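Local coordinates for mobilization protein A (Pseudomonas aeruginosa, PDB 2NS6) that cleaves one DNA strand at the plasmid's origin of transfer, as the relaxase of the relaxosome, to start conjugative transfer, at residues 79-84 with 178-183; 102-107 with 122-127. All blocks are in the same frame, centred on the assembly; numbering follows the deposited sequence.

How the contacts relate
Contacts 1 and 2 lie about 25 Å apart between centres, with nearest atoms about 14 Å apart, so they do not touch. Along the chain the order is 79-84, 102-107, 122-127, 178-183. Helix 84-99 connects the two sites: it starts at the end of 79-84, finishes just before 102-107, and side chains of both contacts touch it. Contact 2 is near the centre of the chain, at the ends of strands 106-113 and 117-124 and in the turns beyond them. It lies beside the manganese ligands His45 and Gln96. Contact 1 is peripheral packing. It joins the loop between strand 71-77 and helix 84-99 to the end of helix 164-181.

Contact 1: 79-84 with 178-183; sequences PVELTL and RALERA
Leu82 and Leu180 form the nearest backbone pair, their CA atoms 7.1 Å apart, where the loop leading into helix 84-99 passes the last turn of helix 164-181. The contact is made by side chains and buries 208 Å² in all. Its tightest point is Leu82 CD1 against Leu180 CD2, at 3.5 Å. The two side chains cross at about a right angle, so they meet methyl to methyl and do not run alongside each other. Leu82 CD1 also meets Ala183 CB at 3.9 Å, just past the helix, while Leu82 CD2 faces Ala179 CB at 4.2 Å. Leu82 CD1 therefore touches one residue of the last helical turn and one beyond it.

Segment 79-84 runs from the connection after strand 71-77 into the first residue of helix 84-99. Thr83 holds the N-cap position of that helix, and its OG1 hydrogen-bonds to Gln86 N. The opposing segment is a helix end: Ala183 N still bonds to Leu180 O, at 3.0 Å, just past the last helical residue. The end of one helix is thus packed against the residues that lead into another.

Pro79 comes in beside the leucines, with CB 4.0 Å from Leu180 CD2. This one methyl therefore meets both Pro79 and Leu82. Glu81 reaches it as well: both carboxylate oxygens, OE1 and OE2, lie 4.1 Å from Leu180 CD2. The glutamate chain bends at chi2 (107°), which brings CD round toward that methyl. This contact is van der Waals in kind, at an exposed margin. Tyr3 touches Pro79, Glu81 and Leu180. Leu90 and Gln87 of helix 84-99 touch Leu82, which is buried.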
loop_
_atom_site.group_PDB
_atom_site.type_symbol
_atom_site.label_atom_id
_atom_site.label_comp_id
_atom_site.label_asym_id
_atom_site.label_seq_id
_atom_site.Cartn_x
_atom_site.Cartn_y
_atom_site.Cartn_z
ATOM N N PRO A 79 2.347 17.026 4.650
ATOM C CA PRO A 79 2.527 18.453 4.948
ATOM C C PRO A 79 1.174 19.147 5.121
ATOM O O PRO A 79 0.308 19.053 4.242
ATOM C CB PRO A 79 3.283 18.969 3.726
ATOM C CG PRO A 79 4.057 17.769 3.268
ATOM C CD PRO A 79 3.035 16.663 3.398
ATOM N N VAL A 80 0.986 19.842 6.244
ATOM C CA VAL A 80 -0.280 20.533 6.508
ATOM C C VAL A 80 -0.557 21.736 5.619
ATOM O O VAL A 80 -1.714 22.112 5.434
ATOM C CB VAL A 80 -0.383 21.024 7.977
ATOM C CG1 VAL A 80 -0.862 19.895 8.881
ATOM C CG2 VAL A 80 0.962 21.546 8.446
ATOM N N GLU A 81 0.496 22.339 5.075
ATOM C CA GLU A 81 0.345 23.511 4.216
ATOM C C GLU A 81 -0.316 23.157 2.888
ATOM O O GLU A 81 -1.022 23.970 2.296
ATOM C CB GLU A 81 1.712 24.144 3.926
ATOM C CG GLU A 81 2.594 24.399 5.149
ATOM C CD GLU A 81 3.765 23.426 5.242
ATOM O OE1 GLU A 81 3.527 22.207 5.402
ATOM O OE2 GLU A 81 4.929 23.878 5.144
ATOM N N LEU A 82 -0.063 21.939 2.418
ATOM C CA LEU A 82 -0.603 21.463 1.150
ATOM C C LEU A 82 -2.128 21.349 1.165
ATOM O O LEU A 82 -2.729 21.080 2.201
ATOM C CB LEU A 82 0.032 20.103 0.805
ATOM C CG LEU A 82 1.114 20.004 -0.287
ATOM C CD1 LEU A 82 2.042 21.199 -0.269
ATOM C CD2 LEU A 82 1.893 18.704 -0.101
ATOM N N THR A 83 -2.758 21.584 0.018
ATOM C CA THR A 83 -4.206 21.464 -0.061
ATOM C C THR A 83 -4.501 19.978 -0.180
ATOM O O THR A 83 -3.594 19.178 -0.413
ATOM C CB THR A 83 -4.783 22.171 -1.306
ATOM O OG1 THR A 83 -4.364 21.477 -2.491
ATOM C CG2 THR A 83 -4.306 23.616 -1.367
ATOM N N LEU A 84 -5.765 19.607 -0.025
ATOM C CA LEU A 84 -6.141 18.207 -0.113
ATOM C C LEU A 84 -5.770 17.615 -1.476
ATOM O O LEU A 84 -5.229 16.508 -1.545
ATOM C CB LEU A 84 -7.638 18.041 0.162
ATOM C CG LEU A 84 -8.209 16.638 -0.065
ATOM C CD1 LEU A 84 -7.444 15.628 0.781
ATOM C CD2 LEU A 84 -9.689 16.618 0.274
ATOM N N ARG A 178 9.753 18.387 -2.798
ATOM C CA ARG A 178 9.466 18.785 -4.170
ATOM C C ARG A 178 8.045 19.345 -4.277
ATOM O O ARG A 178 7.834 20.411 -4.853
ATOM C CB ARG A 178 9.619 17.581 -5.108
ATOM C CG ARG A 178 9.423 17.918 -6.574
ATOM C CD ARG A 178 8.708 16.800 -7.329
ATOM N NE ARG A 178 7.352 16.578 -6.823
ATOM C CZ ARG A 178 7.040 15.732 -5.842
ATOM N NH1 ARG A 178 5.781 15.606 -5.446
ATOM N NH2 ARG A 178 7.981 14.998 -5.271
ATOM N N ALA A 179 7.075 18.630 -3.716
ATOM C CA ALA A 179 5.676 19.053 -3.766
ATOM C C ALA A 179 5.453 20.397 -3.091
ATOM O O ALA A 179 4.619 21.195 -3.524
ATOM C CB ALA A 179 4.791 18.001 -3.103
ATOM N N LEU A 180 6.194 20.632 -2.014
ATOM C CA LEU A 180 6.084 21.876 -1.265
ATOM C C LEU A 180 6.539 23.081 -2.075
ATOM O O LEU A 180 5.815 24.073 -2.169
ATOM C CB LEU A 180 6.896 21.784 0.029
ATOM C CG LEU A 180 6.202 21.039 1.169
ATOM C CD1 LEU A 180 7.158 20.826 2.348
ATOM C CD2 LEU A 180 4.991 21.845 1.597
ATOM N N GLU A 181 7.722 22.999 -2.673
ATOM C CA GLU A 181 8.217 24.133 -3.437
ATOM C C GLU A 181 7.372 24.464 -4.661
ATOM O O GLU A 181 7.091 25.636 -4.915
ATOM C CB GLU A 181 9.683 23.941 -3.841
ATOM C CG GLU A 181 9.957 22.847 -4.837
ATOM C CD GLU A 181 11.337 22.991 -5.479
ATOM O OE1 GLU A 181 11.582 24.031 -6.138
ATOM O OE2 GLU A 181 12.172 22.068 -5.329
ATOM N N ARG A 182 6.942 23.460 -5.421
ATOM C CA ARG A 182 6.126 23.784 -6.586
ATOM C C ARG A 182 4.717 24.185 -6.170
ATOM O O ARG A 182 3.876 24.501 -7.010
ATOM C CB ARG A 182 6.075 22.627 -7.581
ATOM C CG ARG A 182 5.149 21.506 -7.220
ATOM C CD ARG A 182 4.706 20.802 -8.489
ATOM N NE ARG A 182 4.386 19.412 -8.220
ATOM C CZ ARG A 182 5.292 18.500 -7.888
ATOM N NH1 ARG A 182 6.569 18.841 -7.796
ATOM N NH2 ARG A 182 4.920 17.252 -7.638
ATOM N N ALA A 183 4.460 24.169 -4.868
ATOM C CA ALA A 183 3.158 24.578 -4.354
ATOM C C ALA A 183 3.291 26.004 -3.812
ATOM O O ALA A 183 2.336 26.567 -3.273
ATOM C CB ALA A 183 2.695 23.629 -3.243
#

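Contact 2: 102-107 with 122-127; sequences ERLPYT and LMISER
The Tyr106 ring meets Leu122 obliquely, CD1 lying 3.6 Å from Leu122 CD2, while Leu104 O lies in the ring plane at its edge. Tyr106 CG sits between the backbone N and the carbonyl carbon (chi1 75°), which places it 4.0 Å from Leu122 CD2. Ala95 and Thr99 of helix 84-99 also touch this side chain.

The backbones pair as the open end of the antiparallel hairpin 106-113/117-124. Thr107 and Met123 are a hydrogen-bonded pair: Met123 N gives to Thr107 O at 2.9 Å, and Thr107 N gives to Met123 O at 3.1 Å. Tyr106 and Ile124 are the adjoining non-hydrogen-bonded pair. Beyond the strand ends, Ser125 N bonds to Pro105 O at 2.9 Å, nearly straight at 170°.

Leu104 CD1 packs on Ile124 CG2 at 3.9 Å, and its CD2 lies 3.4 Å from Arg127 O. On the face of Thr107 and Met123, Met123 CG approaches Thr107 CB. There Met123 touches helix 18-26, which carries Tyr24, the probable nucleophile.

Two polar atoms here meet ligands of the manganese ion bound by His45 and Gln96, distinct from the ion held by His111, His119 and His121. Leu104 O accepts a hydrogen bond from His45 ND1. Tyr106 OH hydrogen-bonds to Glu42 OE1 and weakly to Gln96 NE2. This is consistent with Leu104 O, and more weakly Tyr106 OH, positioning ligands of that ion.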
loop_
_atom_site.group_PDB
_atom_site.type_symbol
_atom_site.label_atom_id
_atom_site.label_comp_id
_atom_site.label_asym_id
_atom_site.label_seq_id
_atom_site.Cartn_x
_atom_site.Cartn_y
_atom_site.Cartn_z
ATOM N N GLU A 102 7.596 -2.786 -10.132
ATOM C CA GLU A 102 7.151 -4.176 -10.154
ATOM C C GLU A 102 5.647 -4.384 -10.049
ATOM O O GLU A 102 5.190 -5.513 -9.855
ATOM C CB GLU A 102 7.832 -4.943 -9.016
ATOM C CG GLU A 102 9.348 -4.861 -9.051
ATOM C CD GLU A 102 10.004 -5.755 -8.031
ATOM O OE1 GLU A 102 10.029 -5.398 -6.836
ATOM O OE2 GLU A 102 10.486 -6.830 -8.423
ATOM N N ARG A 103 4.887 -3.301 -10.187
ATOM C CA ARG A 103 3.429 -3.336 -10.083
ATOM C C ARG A 103 2.929 -4.174 -8.921
ATOM O O ARG A 103 2.210 -5.163 -9.097
ATOM C CB ARG A 103 2.806 -3.814 -11.384
ATOM C CG ARG A 103 2.942 -2.786 -12.466
ATOM C CD ARG A 103 2.128 -3.144 -13.669
ATOM N NE ARG A 103 2.158 -2.079 -14.661
ATOM C CZ ARG A 103 2.200 -2.298 -15.965
ATOM N NH1 ARG A 103 2.220 -3.549 -16.420
ATOM N NH2 ARG A 103 2.224 -1.276 -16.808
ATOM N N LEU A 104 3.323 -3.753 -7.724
ATOM C CA LEU A 104 2.925 -4.413 -6.491
ATOM C C LEU A 104 1.533 -3.906 -6.125
ATOM O O LEU A 104 1.311 -2.694 -6.032
ATOM C CB LEU A 104 3.912 -4.066 -5.369
ATOM C CG LEU A 104 5.397 -4.316 -5.657
ATOM C CD1 LEU A 104 6.248 -3.777 -4.515
ATOM C CD2 LEU A 104 5.642 -5.794 -5.851
ATOM N N PRO A 105 0.569 -4.818 -5.932
ATOM C CA PRO A 105 -0.769 -4.342 -5.573
ATOM C C PRO A 105 -0.661 -3.556 -4.271
ATOM O O PRO A 105 0.167 -3.875 -3.416
ATOM C CB PRO A 105 -1.565 -5.634 -5.403
ATOM C CG PRO A 105 -0.881 -6.581 -6.385
ATOM C CD PRO A 105 0.578 -6.280 -6.138
ATOM N N TYR A 106 -1.482 -2.523 -4.124
ATOM C CA TYR A 106 -1.450 -1.715 -2.916
ATOM C C TYR A 106 -2.780 -1.038 -2.711
ATOM O O TYR A 106 -3.588 -0.951 -3.630
ATOM C CB TYR A 106 -0.363 -0.635 -3.014
ATOM C CG TYR A 106 -0.729 0.529 -3.916
ATOM C CD1 TYR A 106 -1.492 1.601 -3.441
ATOM C CD2 TYR A 106 -0.353 0.537 -5.254
ATOM C CE1 TYR A 106 -1.870 2.650 -4.289
ATOM C CE2 TYR A 106 -0.724 1.574 -6.106
ATOM C CZ TYR A 106 -1.481 2.622 -5.623
ATOM O OH TYR A 106 -1.864 3.625 -6.487
ATOM N N THR A 107 -2.983 -0.567 -1.483
ATOM C CA THR A 107 -4.170 0.172 -1.098
ATOM C C THR A 107 -3.650 1.241 -0.147
ATOM O O THR A 107 -2.849 0.954 0.751
ATOM C CB THR A 107 -5.205 -0.711 -0.359
ATOM O OG1 THR A 107 -5.746 -1.684 -1.263
ATOM C CG2 THR A 107 -6.345 0.140 0.180
ATOM N N LEU A 122 -0.433 3.113 3.984
ATOM C CA LEU A 122 -0.261 2.449 2.700
ATOM C C LEU A 122 0.174 1.005 2.882
ATOM O O LEU A 122 1.219 0.731 3.472
ATOM C CB LEU A 122 0.760 3.232 1.858
ATOM C CG LEU A 122 1.218 2.840 0.446
ATOM C CD1 LEU A 122 2.521 2.112 0.563
ATOM C CD2 LEU A 122 0.180 2.028 -0.299
ATOM N N MET A 123 -0.646 0.075 2.409
ATOM C CA MET A 123 -0.285 -1.327 2.519
ATOM C C MET A 123 0.113 -1.838 1.151
ATOM O O MET A 123 -0.586 -1.628 0.155
ATOM C CB MET A 123 -1.422 -2.151 3.145
ATOM C CG MET A 123 -2.820 -1.792 2.717
ATOM S SD MET A 123 -4.123 -2.399 3.884
ATOM C CE MET A 123 -4.061 -4.204 3.615
ATOM N N ILE A 124 1.273 -2.481 1.118
ATOM C CA ILE A 124 1.852 -3.015 -0.106
ATOM C C ILE A 124 1.978 -4.519 -0.073
ATOM O O ILE A 124 2.544 -5.086 0.865
ATOM C CB ILE A 124 3.257 -2.457 -0.318
ATOM C CG1 ILE A 124 3.237 -0.940 -0.140
ATOM C CG2 ILE A 124 3.773 -2.850 -1.690
ATOM C CD1 ILE A 124 4.589 -0.304 -0.337
ATOM N N SER A 125 1.443 -5.166 -1.104
ATOM C CA SER A 125 1.515 -6.617 -1.229
ATOM C C SER A 125 2.816 -6.910 -1.965
ATOM O O SER A 125 3.070 -6.351 -3.034
ATOM C CB SER A 125 0.335 -7.134 -2.053
ATOM O OG SER A 125 0.536 -8.485 -2.424
ATOM N N GLU A 126 3.636 -7.786 -1.397
ATOM C CA GLU A 126 4.913 -8.123 -2.008
ATOM C C GLU A 126 4.814 -9.214 -3.063
ATOM O O GLU A 126 5.556 -10.197 -3.030
ATOM C CB GLU A 126 5.918 -8.515 -0.924
ATOM C CG GLU A 126 6.387 -7.333 -0.096
ATOM C CD GLU A 126 6.988 -7.766 1.224
ATOM O OE1 GLU A 126 8.126 -7.359 1.526
ATOM O OE2 GLU A 126 6.309 -8.513 1.956
ATOM N N ARG A 127 3.889 -9.016 -3.998
ATOM C CA ARG A 127 3.656 -9.934 -5.108
ATOM C C ARG A 127 3.756 -9.107 -6.374
ATOM O O ARG A 127 3.145 -8.048 -6.484
ATOM C CB ARG A 127 2.257 -10.555 -5.015
ATOM C CG ARG A 127 2.069 -11.480 -3.821
ATOM C CD ARG A 127 2.651 -12.865 -4.111
ATOM N NE ARG A 127 2.638 -13.736 -2.940
ATOM C CZ ARG A 127 2.835 -15.047 -2.988
ATOM N NH1 ARG A 127 3.054 -15.637 -4.154
ATOM N NH2 ARG A 127 2.827 -15.766 -1.876
#